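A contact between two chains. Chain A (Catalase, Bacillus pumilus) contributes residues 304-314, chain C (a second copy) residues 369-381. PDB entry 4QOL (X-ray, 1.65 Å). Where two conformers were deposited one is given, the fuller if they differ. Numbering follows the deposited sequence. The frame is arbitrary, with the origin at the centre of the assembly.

Chain A (304-314) PENFFAETEQA
Chain C 369-381: QDGFMTTTRPSGH

Chain A contributes a loop, 304-306, then a short helix, 307-312, that contains a wider pi-type turn, with A:Glu312 N donating to A:Phe307 O at 2.9 Å. Chain C has no regular helix or strand. It lies as an irregular loop against A:305-313, and 501 Å² is buried, both sides summed. The nearest CA pairs are these. A:Glu305 CA is 4.9 Å from C:Ser379 CA. A:Ala309 CA is 6.0 Å from C:Thr374 CA. A:Phe308 CA is 6.6 Å from C:Asp370 CA. The chain C loop doubles back, with 370-374 beside A:308-313 and 378-380 beside A:305-309. Its phi/psi include 64/-153 at C:Asp370, 56/60 at C:Met373 and 104/160 at C:Gly380.

Two direct hydrogen bonds cross the contact, both made by the carboxamide of A:Gln313. C:Thr374 N donates to A:Gln313 OE1 (3.1 Å, 160°), and A:Gln313 NE2 donates to C:Thr374 O (3.0 Å, 167°). An amide suits this place because it accepts and donates side by side, matching the backbone N and O of one residue. The side chain is m, t, with chi3 133°. A:Gln313 NE2 also donates to A:Ala309 O at 3.1 Å, which ties the amide to its own helix. Water 6 donates to A:Gln313 OE1 (2.9 Å) and accepts from C:Met373 N (2.8 Å).

A:Phe308, t with chi2 88°, lays one ring face against C:Asp370. The CB of C:Asp370 stands 3.7 Å from the centroid of the A:Phe308 ring, 8° off the normal, a CH-pi contact. C:Gly371 O lies at the ring edge, 3.6 Å from A:Phe308 CE2. C:Thr374, chi1 m, donates from C:Thr374 OG1 to C:Gly371 O at 2.9 Å, a bond within the chain C loop. C:Gly371 has phi/psi 92/155, where a CB would jam against the preceding carbonyl O. The small A:Ala309 CB points toward chain C and packs on C:Pro378 CG at 3.6 Å and C:Thr374 CG2 at 3.9 Å.

A:Asn306 caps the helix. A:Asn306 OD1 accepts from A:Ala309 N at 2.9 Å; chi1 is t and chi2 -94°. Its buried amide is further satisfied by water. Water 3 donates to A:Asn306 OD1 and to C:Asp370 OD1, 2.7 Å each. Water 4 accepts from A:Asn306 ND2 (2.9 Å) and donates to C:Asp370 OD1 (2.6 Å). C:Asp370, chi1 m, thus receives two waters on OD1.

A:Glu310 is m, t. A:Glu310 OE2 accepts from A:Asn306 N at 2.9 Å and weakly from A:Glu305 N at 2.9 Å. Water 5 donates to A:Glu310 OE2 and to C:Pro378 O, 2.7 Å each, so the proline carbonyl is satisfied without a direct bond.

Waters 1 and 2 link A:Glu305, m, m, to C:Gly380. Water 1 accepts from A:Asn306 ND2 (2.9 Å) and donates to A:Glu305 O (2.9 Å) and C:Gly380 O (2.7 Å). Water 2 accepts from C:Gly380 N (2.8 Å) and donates to A:Glu305 O (2.8 Å) and A:Glu305 OE2 (2.7 Å).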

# COMPACT_ATOMS: atom_id res chain seq x y z
N PRO A 304 -18.93 9.66 -17.99
CA PRO A 304 -17.56 10.07 -17.61
C PRO A 304 -16.59 10.04 -18.76
O PRO A 304 -16.81 9.32 -19.80
CB PRO A 304 -17.15 9.03 -16.55
CG PRO A 304 -18.47 8.46 -16.07
CD PRO A 304 -19.34 8.43 -17.30
N GLU A 305 -15.50 10.76 -18.57
CA GLU A 305 -14.43 10.69 -19.61
C GLU A 305 -13.53 9.49 -19.48
O GLU A 305 -12.97 9.05 -20.47
CB GLU A 305 -13.58 11.96 -19.53
CG GLU A 305 -14.37 13.21 -19.94
CD GLU A 305 -14.89 13.06 -21.40
OE1 GLU A 305 -16.15 12.94 -21.64
OE2 GLU A 305 -14.01 13.03 -22.31
N ASN A 306 -13.36 8.98 -18.25
CA ASN A 306 -12.48 7.81 -18.04
C ASN A 306 -13.09 6.96 -16.91
O ASN A 306 -13.37 7.45 -15.82
CB ASN A 306 -11.06 8.22 -17.67
CG ASN A 306 -10.15 7.04 -17.46
OD1 ASN A 306 -9.95 6.56 -16.33
ND2 ASN A 306 -9.51 6.59 -18.55
N PHE A 307 -13.36 5.71 -17.21
CA PHE A 307 -14.12 4.89 -16.27
C PHE A 307 -13.33 4.69 -14.98
O PHE A 307 -13.87 4.79 -13.86
CB PHE A 307 -14.46 3.54 -16.93
CG PHE A 307 -15.31 2.64 -16.07
CD1 PHE A 307 -14.74 1.79 -15.17
CD2 PHE A 307 -16.68 2.69 -16.17
CE1 PHE A 307 -15.53 1.00 -14.36
CE2 PHE A 307 -17.48 1.82 -15.46
CZ PHE A 307 -16.91 0.99 -14.53
N PHE A 308 -12.06 4.32 -15.10
CA PHE A 308 -11.27 4.09 -13.87
C PHE A 308 -11.23 5.36 -12.98
O PHE A 308 -11.43 5.29 -11.76
CB PHE A 308 -9.86 3.63 -14.22
CG PHE A 308 -8.96 3.44 -13.04
CD1 PHE A 308 -8.91 2.24 -12.38
CD2 PHE A 308 -8.22 4.51 -12.54
CE1 PHE A 308 -8.10 2.12 -11.24
CE2 PHE A 308 -7.37 4.36 -11.43
CZ PHE A 308 -7.32 3.19 -10.77
N ALA A 309 -10.83 6.47 -13.58
CA ALA A 309 -10.49 7.62 -12.83
C ALA A 309 -11.71 8.19 -12.11
O ALA A 309 -11.58 8.80 -11.04
CB ALA A 309 -9.82 8.71 -13.71
N GLU A 310 -12.88 8.05 -12.74
CA GLU A 310 -14.13 8.66 -12.26
C GLU A 310 -15.07 7.64 -11.65
O GLU A 310 -15.43 7.79 -10.51
CB GLU A 310 -14.80 9.40 -13.43
CG GLU A 310 -13.95 10.58 -13.91
CD GLU A 310 -14.43 11.15 -15.19
OE1 GLU A 310 -15.52 11.73 -15.16
OE2 GLU A 310 -13.73 11.00 -16.24
N THR A 311 -15.39 6.57 -12.34
CA THR A 311 -16.33 5.59 -11.77
C THR A 311 -15.64 4.64 -10.77
O THR A 311 -16.13 4.48 -9.64
CB THR A 311 -17.09 4.84 -12.87
OG1 THR A 311 -17.75 5.78 -13.71
CG2 THR A 311 -18.07 3.87 -12.32
N GLU A 312 -14.51 4.06 -11.17
CA GLU A 312 -13.87 3.10 -10.29
C GLU A 312 -13.38 3.79 -9.03
O GLU A 312 -13.53 3.23 -7.95
CB GLU A 312 -12.79 2.31 -11.01
CG GLU A 312 -12.23 1.22 -10.12
CD GLU A 312 -13.22 0.08 -9.84
OE1 GLU A 312 -13.01 -0.61 -8.84
OE2 GLU A 312 -14.16 -0.13 -10.64
N GLN A 313 -12.86 5.01 -9.14
CA GLN A 313 -12.28 5.70 -7.97
C GLN A 313 -13.34 6.56 -7.17
O GLN A 313 -12.96 7.14 -6.21
CB GLN A 313 -11.16 6.65 -8.39
CG GLN A 313 -9.85 5.97 -8.75
CD GLN A 313 -8.70 6.91 -8.94
OE1 GLN A 313 -7.60 6.68 -8.39
NE2 GLN A 313 -8.92 7.95 -9.68
N ALA A 314 -14.59 6.64 -7.61
CA ALA A 314 -15.62 7.29 -6.87
C ALA A 314 -15.80 6.73 -5.50
O ALA A 314 -15.88 5.50 -5.27
CB ALA A 314 -16.92 7.33 -7.63
N GLN C 369 -1.79 4.23 -18.05
CA GLN C 369 -3.05 4.61 -17.40
C GLN C 369 -3.22 4.06 -16.02
O GLN C 369 -2.56 3.13 -15.62
CB GLN C 369 -4.24 4.12 -18.26
CG GLN C 369 -4.31 2.61 -18.24
CD GLN C 369 -5.46 2.07 -19.07
OE1 GLN C 369 -6.08 2.81 -19.84
NE2 GLN C 369 -5.78 0.83 -18.86
N ASP C 370 -4.16 4.66 -15.29
CA ASP C 370 -4.67 4.13 -14.03
C ASP C 370 -3.55 4.09 -12.98
O ASP C 370 -2.72 4.99 -12.89
CB ASP C 370 -5.33 2.72 -14.24
CG ASP C 370 -6.46 2.69 -15.26
OD1 ASP C 370 -6.81 3.75 -15.82
OD2 ASP C 370 -6.94 1.55 -15.56
N GLY C 371 -3.66 3.19 -12.04
CA GLY C 371 -2.79 3.16 -10.91
C GLY C 371 -3.36 3.96 -9.72
O GLY C 371 -4.19 4.85 -9.90
N PHE C 372 -2.94 3.60 -8.51
CA PHE C 372 -3.42 4.33 -7.30
C PHE C 372 -3.31 5.84 -7.48
O PHE C 372 -2.31 6.38 -8.01
CB PHE C 372 -2.66 3.99 -6.03
CG PHE C 372 -3.16 2.77 -5.29
CD1 PHE C 372 -4.41 2.77 -4.61
CD2 PHE C 372 -2.39 1.60 -5.27
CE1 PHE C 372 -4.82 1.62 -3.95
CE2 PHE C 372 -2.83 0.46 -4.60
CZ PHE C 372 -4.02 0.50 -3.94
N MET C 373 -4.32 6.53 -6.99
CA MET C 373 -4.33 7.97 -6.96
C MET C 373 -4.14 8.60 -8.32
O MET C 373 -3.24 9.43 -8.52
CB MET C 373 -3.37 8.55 -5.88
CG MET C 373 -3.87 8.35 -4.45
SD MET C 373 -5.22 9.43 -3.92
CE MET C 373 -4.49 11.02 -4.23
N THR C 374 -5.07 8.26 -9.22
CA THR C 374 -5.13 8.90 -10.55
C THR C 374 -5.85 10.22 -10.42
O THR C 374 -7.06 10.27 -10.19
CB THR C 374 -5.76 7.95 -11.59
OG1 THR C 374 -4.83 6.90 -11.84
CG2 THR C 374 -6.01 8.64 -12.89
N THR C 375 -5.08 11.30 -10.50
CA THR C 375 -5.55 12.69 -10.25
C THR C 375 -5.58 13.56 -11.50
O THR C 375 -6.04 14.72 -11.40
CB THR C 375 -4.71 13.43 -9.16
OG1 THR C 375 -3.36 13.55 -9.60
CG2 THR C 375 -4.79 12.70 -7.80
N THR C 376 -5.12 13.06 -12.64
CA THR C 376 -4.80 13.86 -13.83
C THR C 376 -5.94 14.06 -14.87
O THR C 376 -5.69 14.58 -15.97
CB THR C 376 -3.60 13.24 -14.59
OG1 THR C 376 -3.82 11.85 -14.70
CG2 THR C 376 -2.34 13.50 -13.87
N ARG C 377 -7.17 13.69 -14.54
CA ARG C 377 -8.30 13.87 -15.46
C ARG C 377 -8.09 13.26 -16.87
O ARG C 377 -8.18 13.95 -17.88
CB ARG C 377 -8.70 15.32 -15.59
CG ARG C 377 -9.05 15.97 -14.29
CD ARG C 377 -9.46 17.42 -14.58
NE ARG C 377 -9.72 18.15 -13.36
CZ ARG C 377 -10.91 18.25 -12.78
NH1 ARG C 377 -11.99 17.66 -13.30
NH2 ARG C 377 -11.04 18.95 -11.65
N PRO C 378 -7.84 11.98 -16.92
CA PRO C 378 -7.62 11.34 -18.21
C PRO C 378 -8.89 11.30 -19.03
O PRO C 378 -9.99 11.41 -18.49
CB PRO C 378 -7.15 9.96 -17.83
CG PRO C 378 -7.80 9.70 -16.50
CD PRO C 378 -7.65 11.05 -15.81
N SER C 379 -8.73 11.27 -20.34
CA SER C 379 -9.83 11.22 -21.27
C SER C 379 -9.35 10.48 -22.53
O SER C 379 -8.15 10.28 -22.74
CB SER C 379 -10.34 12.61 -21.64
OG SER C 379 -9.34 13.36 -22.30
N GLY C 380 -10.32 10.06 -23.34
CA GLY C 380 -10.07 9.54 -24.67
C GLY C 380 -10.21 8.02 -24.70
O GLY C 380 -10.07 7.36 -23.66
N HIS C 381 -10.43 7.48 -25.92
CA HIS C 381 -10.68 6.07 -26.12
C HIS C 381 -9.41 5.26 -26.47
O HIS C 381 -9.45 4.00 -26.45
CB HIS C 381 -11.69 5.88 -27.25
CG HIS C 381 -13.07 6.36 -26.92
ND1 HIS C 381 -14.04 5.50 -26.47
CD2 HIS C 381 -13.62 7.60 -26.88
CE1 HIS C 381 -15.16 6.17 -26.25
NE2 HIS C 381 -14.92 7.45 -26.48
O HOH W 1 -10.48 7.77 -21.01
O HOH W 2 -13.05 10.56 -22.88
O HOH W 3 -7.35 6.38 -15.49
O HOH W 4 -8.19 4.07 -18.01
O HOH W 5 -11.09 11.46 -15.98
O HOH W 6 -6.70 5.51 -5.93